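Local coordinates for protein regulator of nonsense transcripts 2 (Homo sapiens, PDB 4CEK) that acts in nonsense-mediated mRNA decay and is represented here by its second MIF4G domain, an all-helical module that probably serves a structural, scaffolding role, at residues G7-E12 / G261-R266; R15-N20 / L169-R174. One frame throughout, in Å; residues are numbered along the deposited sequence.

Contact 1: residues G7-E12 / G261-R266; sequences GIWEDE and GRFLFR
Arg266 NH1 is gripped twice, loosely both times: a nearly straight but weak hydrogen bond to Ile8 O at 3.5 Å (168°), and a long salt bridge to Glu10 OE1. Glu10, Arg262 and Arg266 form a salt-bridge network joining the loop ahead of helix 13-19 to the last turns of helix 247-266 in this helical MIF4G domain. Glu10 bends at chi2 (89°), so its carboxylate straddles two arginines one turn apart. Its OE2 forms a salt bridge with Arg262 NH1 at 3.1 Å, the hydrogen bond bent and weak; the carboxylate stands almost perpendicular to both guanidinium planes. Arg262 is held more firmly by Tyr304, whose carbonyl takes its NE. Both arginine chains run extended from CG to NE, and Arg266 CD brushes Ile8 O.

Beside this, Trp9 CH2 reaches Phe263 CD1 at 3.4 Å, the two rings inclined at 40°, while Trp9 NE1 is bonded to Glu19. An alanine in place of this tryptophan would probably loosen the loop, with the indole's packing on Phe263 and its bond to Glu19 gone. Ile8 CG2 touches Phe263 CD1 at 3.9 Å and sits over the centre of the Trp9 ring, 4.0 Å above its plane.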
# COMPACT_ATOMS: atom_id res chain seq x y z
N GLY A 7 15.80 -10.96 -13.62
CA GLY A 7 15.89 -10.66 -12.17
C GLY A 7 15.03 -9.47 -11.77
O GLY A 7 15.43 -8.31 -11.94
N ILE A 8 13.84 -9.76 -11.24
CA ILE A 8 12.92 -8.70 -10.79
C ILE A 8 13.37 -8.03 -9.50
O ILE A 8 13.12 -6.85 -9.33
CB ILE A 8 11.47 -9.21 -10.60
CG1 ILE A 8 10.89 -9.74 -11.92
CG2 ILE A 8 10.59 -8.07 -10.11
CD1 ILE A 8 9.55 -10.44 -11.77
N TRP A 9 14.02 -8.77 -8.60
CA TRP A 9 14.38 -8.24 -7.26
C TRP A 9 15.85 -7.95 -7.15
O TRP A 9 16.65 -8.55 -7.86
CB TRP A 9 13.94 -9.23 -6.17
CG TRP A 9 12.53 -9.71 -6.38
CD1 TRP A 9 12.11 -10.89 -6.98
CD2 TRP A 9 11.29 -8.98 -6.05
NE1 TRP A 9 10.75 -10.96 -7.03
CE2 TRP A 9 10.19 -9.84 -6.49
CE3 TRP A 9 11.01 -7.75 -5.46
CZ2 TRP A 9 8.85 -9.46 -6.33
CZ3 TRP A 9 9.66 -7.39 -5.29
CH2 TRP A 9 8.61 -8.22 -5.72
N GLU A 10 16.22 -7.03 -6.26
CA GLU A 10 17.65 -6.69 -6.07
C GLU A 10 18.38 -7.80 -5.32
O GLU A 10 19.41 -8.28 -5.76
CB GLU A 10 17.83 -5.36 -5.31
CG GLU A 10 17.43 -4.11 -6.08
CD GLU A 10 15.97 -3.74 -5.89
OE1 GLU A 10 15.08 -4.57 -6.21
OE2 GLU A 10 15.69 -2.62 -5.41
N ASP A 11 17.81 -8.18 -4.19
CA ASP A 11 18.47 -9.03 -3.21
C ASP A 11 17.85 -10.44 -3.28
O ASP A 11 17.09 -10.76 -4.21
CB ASP A 11 18.23 -8.40 -1.83
CG ASP A 11 19.43 -8.47 -0.92
OD1 ASP A 11 20.29 -9.36 -1.11
OD2 ASP A 11 19.50 -7.63 0.01
N GLU A 12 18.19 -11.28 -2.33
CA GLU A 12 17.48 -12.54 -2.13
C GLU A 12 16.49 -12.38 -0.98
O GLU A 12 15.46 -13.05 -0.96
CB GLU A 12 18.47 -13.68 -1.84
CG GLU A 12 19.23 -14.13 -3.08
CD GLU A 12 18.30 -14.70 -4.14
OE1 GLU A 12 17.85 -15.85 -3.97
OE2 GLU A 12 18.00 -13.98 -5.13
N GLY A 261 8.13 0.86 -9.07
CA GLY A 261 8.49 1.04 -10.48
C GLY A 261 9.40 -0.05 -11.03
O GLY A 261 9.25 -0.46 -12.18
N ARG A 262 10.35 -0.54 -10.24
CA ARG A 262 11.23 -1.58 -10.77
C ARG A 262 10.49 -2.87 -10.95
O ARG A 262 10.71 -3.56 -11.94
CB ARG A 262 12.46 -1.80 -9.90
CG ARG A 262 13.55 -0.76 -10.14
CD ARG A 262 14.46 -0.67 -8.93
NE ARG A 262 15.61 0.18 -9.18
CZ ARG A 262 16.60 0.39 -8.32
NH1 ARG A 262 16.59 -0.20 -7.12
NH2 ARG A 262 17.60 1.19 -8.66
N PHE A 263 9.63 -3.20 -9.99
CA PHE A 263 8.76 -4.38 -10.12
C PHE A 263 7.97 -4.30 -11.41
O PHE A 263 7.93 -5.27 -12.19
CB PHE A 263 7.84 -4.49 -8.89
CG PHE A 263 6.85 -5.64 -8.96
CD1 PHE A 263 7.21 -6.91 -8.58
CD2 PHE A 263 5.53 -5.41 -9.36
CE1 PHE A 263 6.28 -7.96 -8.63
CE2 PHE A 263 4.60 -6.46 -9.43
CZ PHE A 263 4.97 -7.74 -9.06
N LEU A 264 7.40 -3.14 -11.69
CA LEU A 264 6.62 -2.97 -12.91
C LEU A 264 7.46 -3.00 -14.16
O LEU A 264 7.06 -3.59 -15.19
CB LEU A 264 5.85 -1.68 -12.87
CG LEU A 264 4.71 -1.52 -11.84
CD1 LEU A 264 4.26 -0.06 -11.86
CD2 LEU A 264 3.51 -2.46 -12.08
N PHE A 265 8.62 -2.34 -14.10
CA PHE A 265 9.49 -2.22 -15.28
C PHE A 265 10.12 -3.59 -15.59
O PHE A 265 10.17 -4.00 -16.71
CB PHE A 265 10.56 -1.12 -15.08
CG PHE A 265 11.41 -0.87 -16.29
CD1 PHE A 265 10.99 -0.00 -17.27
CD2 PHE A 265 12.63 -1.50 -16.44
CE1 PHE A 265 11.77 0.23 -18.40
CE2 PHE A 265 13.42 -1.26 -17.57
CZ PHE A 265 12.98 -0.40 -18.56
N ARG A 266 10.53 -4.31 -14.57
CA ARG A 266 11.20 -5.59 -14.78
C ARG A 266 10.26 -6.76 -15.15
O ARG A 266 10.64 -7.67 -15.88
CB ARG A 266 12.05 -5.92 -13.55
CG ARG A 266 13.21 -4.95 -13.43
CD ARG A 266 13.97 -5.11 -12.14
NE ARG A 266 15.02 -4.09 -12.06
CZ ARG A 266 15.82 -3.88 -11.01
NH1 ARG A 266 15.71 -4.61 -9.90
NH2 ARG A 266 16.73 -2.91 -11.06

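Contact 2: residues R15-N20 / L169-R174; sequences RNFYEN and LPFYAR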
# COMPACT_ATOMS: atom_id res chain seq x y z
N ARG A 15 13.33 -11.09 -2.76
CA ARG A 15 12.65 -12.20 -3.39
C ARG A 15 11.85 -12.99 -2.34
O ARG A 15 10.74 -13.39 -2.60
CB ARG A 15 13.63 -13.12 -4.12
CG ARG A 15 13.09 -13.70 -5.42
CD ARG A 15 12.94 -15.20 -5.39
NE ARG A 15 14.22 -15.89 -5.58
CZ ARG A 15 14.89 -16.58 -4.64
NH1 ARG A 15 14.44 -16.69 -3.38
NH2 ARG A 15 16.04 -17.16 -4.96
N ASN A 16 12.40 -13.17 -1.14
CA ASN A 16 11.74 -13.98 -0.11
C ASN A 16 10.68 -13.18 0.64
O ASN A 16 9.66 -13.72 1.08
CB ASN A 16 12.76 -14.56 0.88
CG ASN A 16 13.68 -15.61 0.25
OD1 ASN A 16 14.90 -15.57 0.43
ND2 ASN A 16 13.10 -16.53 -0.49
N PHE A 17 10.92 -11.89 0.79
CA PHE A 17 9.97 -11.06 1.51
C PHE A 17 8.67 -10.92 0.69
O PHE A 17 7.59 -10.85 1.27
CB PHE A 17 10.57 -9.70 1.83
CG PHE A 17 9.71 -8.86 2.72
CD1 PHE A 17 9.75 -9.02 4.09
CD2 PHE A 17 8.82 -7.93 2.19
CE1 PHE A 17 8.94 -8.26 4.92
CE2 PHE A 17 8.03 -7.16 3.01
CZ PHE A 17 8.09 -7.33 4.38
N TYR A 18 8.79 -10.94 -0.64
CA TYR A 18 7.66 -10.64 -1.51
C TYR A 18 7.06 -11.88 -2.12
O TYR A 18 5.91 -11.85 -2.49
CB TYR A 18 8.05 -9.61 -2.60
CG TYR A 18 8.23 -8.23 -2.02
CD1 TYR A 18 7.13 -7.51 -1.56
CD2 TYR A 18 9.49 -7.67 -1.85
CE1 TYR A 18 7.27 -6.27 -0.98
CE2 TYR A 18 9.64 -6.41 -1.26
CZ TYR A 18 8.52 -5.72 -0.83
OH TYR A 18 8.61 -4.48 -0.25
N GLU A 19 7.81 -12.98 -2.20
CA GLU A 19 7.36 -14.18 -2.87
C GLU A 19 7.23 -15.42 -1.99
O GLU A 19 6.51 -16.34 -2.38
CB GLU A 19 8.30 -14.52 -4.02
CG GLU A 19 8.60 -13.35 -4.93
CD GLU A 19 9.04 -13.78 -6.31
OE1 GLU A 19 9.42 -14.95 -6.50
OE2 GLU A 19 9.02 -12.92 -7.23
N ASN A 20 7.91 -15.48 -0.85
CA ASN A 20 7.83 -16.67 0.01
C ASN A 20 7.02 -16.41 1.25
O ASN A 20 7.52 -15.95 2.29
CB ASN A 20 9.23 -17.21 0.36
CG ASN A 20 9.88 -17.86 -0.84
OD1 ASN A 20 11.03 -17.56 -1.19
ND2 ASN A 20 9.13 -18.72 -1.53
N LEU A 169 4.52 -0.24 6.37
CA LEU A 169 3.80 -0.57 5.13
C LEU A 169 4.17 -1.89 4.50
O LEU A 169 3.30 -2.58 4.00
CB LEU A 169 3.99 0.54 4.08
CG LEU A 169 3.43 1.90 4.52
CD1 LEU A 169 3.64 2.96 3.44
CD2 LEU A 169 1.99 1.75 4.94
N PRO A 170 5.47 -2.23 4.45
CA PRO A 170 5.79 -3.51 3.78
C PRO A 170 5.29 -4.72 4.58
O PRO A 170 4.97 -5.77 3.99
CB PRO A 170 7.33 -3.54 3.75
CG PRO A 170 7.76 -2.13 3.96
CD PRO A 170 6.68 -1.43 4.72
N PHE A 171 5.28 -4.58 5.90
CA PHE A 171 4.87 -5.69 6.77
C PHE A 171 3.33 -5.81 6.69
O PHE A 171 2.79 -6.92 6.44
CB PHE A 171 5.43 -5.47 8.19
CG PHE A 171 6.95 -5.36 8.20
CD1 PHE A 171 7.74 -6.45 7.84
CD2 PHE A 171 7.59 -4.15 8.50
CE1 PHE A 171 9.14 -6.34 7.78
CE2 PHE A 171 8.98 -4.03 8.45
CZ PHE A 171 9.76 -5.12 8.10
N TYR A 172 2.66 -4.67 6.82
CA TYR A 172 1.23 -4.62 6.62
C TYR A 172 0.79 -5.19 5.28
O TYR A 172 -0.17 -5.95 5.23
CB TYR A 172 0.73 -3.22 6.82
CG TYR A 172 0.67 -2.83 8.28
CD1 TYR A 172 1.31 -3.58 9.28
CD2 TYR A 172 -0.03 -1.70 8.67
CE1 TYR A 172 1.22 -3.21 10.63
CE2 TYR A 172 -0.12 -1.32 9.99
CZ TYR A 172 0.50 -2.07 10.97
OH TYR A 172 0.38 -1.64 12.29
N ALA A 173 1.51 -4.91 4.22
CA ALA A 173 1.21 -5.56 2.95
C ALA A 173 1.45 -7.08 3.00
O ALA A 173 0.72 -7.84 2.36
CB ALA A 173 2.01 -4.94 1.80
N ARG A 174 2.50 -7.52 3.68
CA ARG A 174 2.79 -8.96 3.78
C ARG A 174 1.64 -9.70 4.51
O ARG A 174 1.19 -10.75 4.05
CB ARG A 174 4.11 -9.24 4.51
CG ARG A 174 4.72 -10.60 4.12
CD ARG A 174 6.05 -10.84 4.80
NE ARG A 174 6.29 -12.26 5.10
CZ ARG A 174 6.85 -13.16 4.29
NH1 ARG A 174 7.27 -12.82 3.08
NH2 ARG A 174 7.01 -14.41 4.70
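Arg174 reaches across from helix 169-179 of the helical MIF4G domain and gathers the backbone carbonyls at the C-terminal end of the short helix 13-19, joining the two helices. Its CG is anti to the backbone N (chi1 -155°), and the chain stays straight until chi3; there it bends, and chi4, at 88°, turns the guanidinium across the chain. NH1 donates to Phe17 O at 2.7 Å and to Asn16 O at 3.2 Å. The first carbonyl lies in the guanidinium plane, yet NH1 stands above that carbonyl's own plane; the second is met on a lone pair and also accepts Asn20 N. NH2 donates to Asn20 O at 2.9 Å, with a weak further bond from NH1 to the same oxygen. The positive group would probably be favoured by the negative end of this helix's dipole.

Phe17 packs against the aliphatic part of the Arg174 chain. With CG anti to its backbone N, the ring end reaches helix 169-179, and Arg174 CD rests over one face, a CH-pi contact 4.1 Å from the centroid. Pro170 O comes to the ring edge, while Pro170 CB touches Phe17 CE2 at 3.8 Å. Phe171 lies at the far end: its CE1 is 3.5 Å from Phe17 CE1, the planes 85° apart. Phe17 CD2 in turn sits over the centre of the Tyr18 ring, whose OH bonds Glu222. Asn16 ND2 and Asn20 OD1 make a very short bond of 2.4 Å that ties the helix end to the residue after it.

The axes of the segments 15-19 and 169-174 pass 10.8 Å apart. On one flank helix 131-144 presses Ile134 on Phe171 and Arg174 and supplies Asp135 to Arg174 NH2; on another, Glu222 of helix 210-225 packs on Pro170 and Ala173.

Both contacts lie near the surface, contact 2 nearer the middle, its centre about 11 Å from the centre of the chain, against about 17 Å for contact 1, and contact 2 is nested within the loop that contact 1 closes. They share the N-terminal stretch: its leading loop is fastened to helix 247-266, and the short helix that follows is fastened to helix 169-179. The chemistry differs accordingly. Contact 1 relies on carboxylate-arginine pairs that are weak or long, whereas contact 2 has a buried arginine whose guanidinium donates several hydrogen bonds, one of them weak, to main-chain carbonyls. Trp9 joins them directly, bonding to Glu19 and packing on Arg15 and Tyr18.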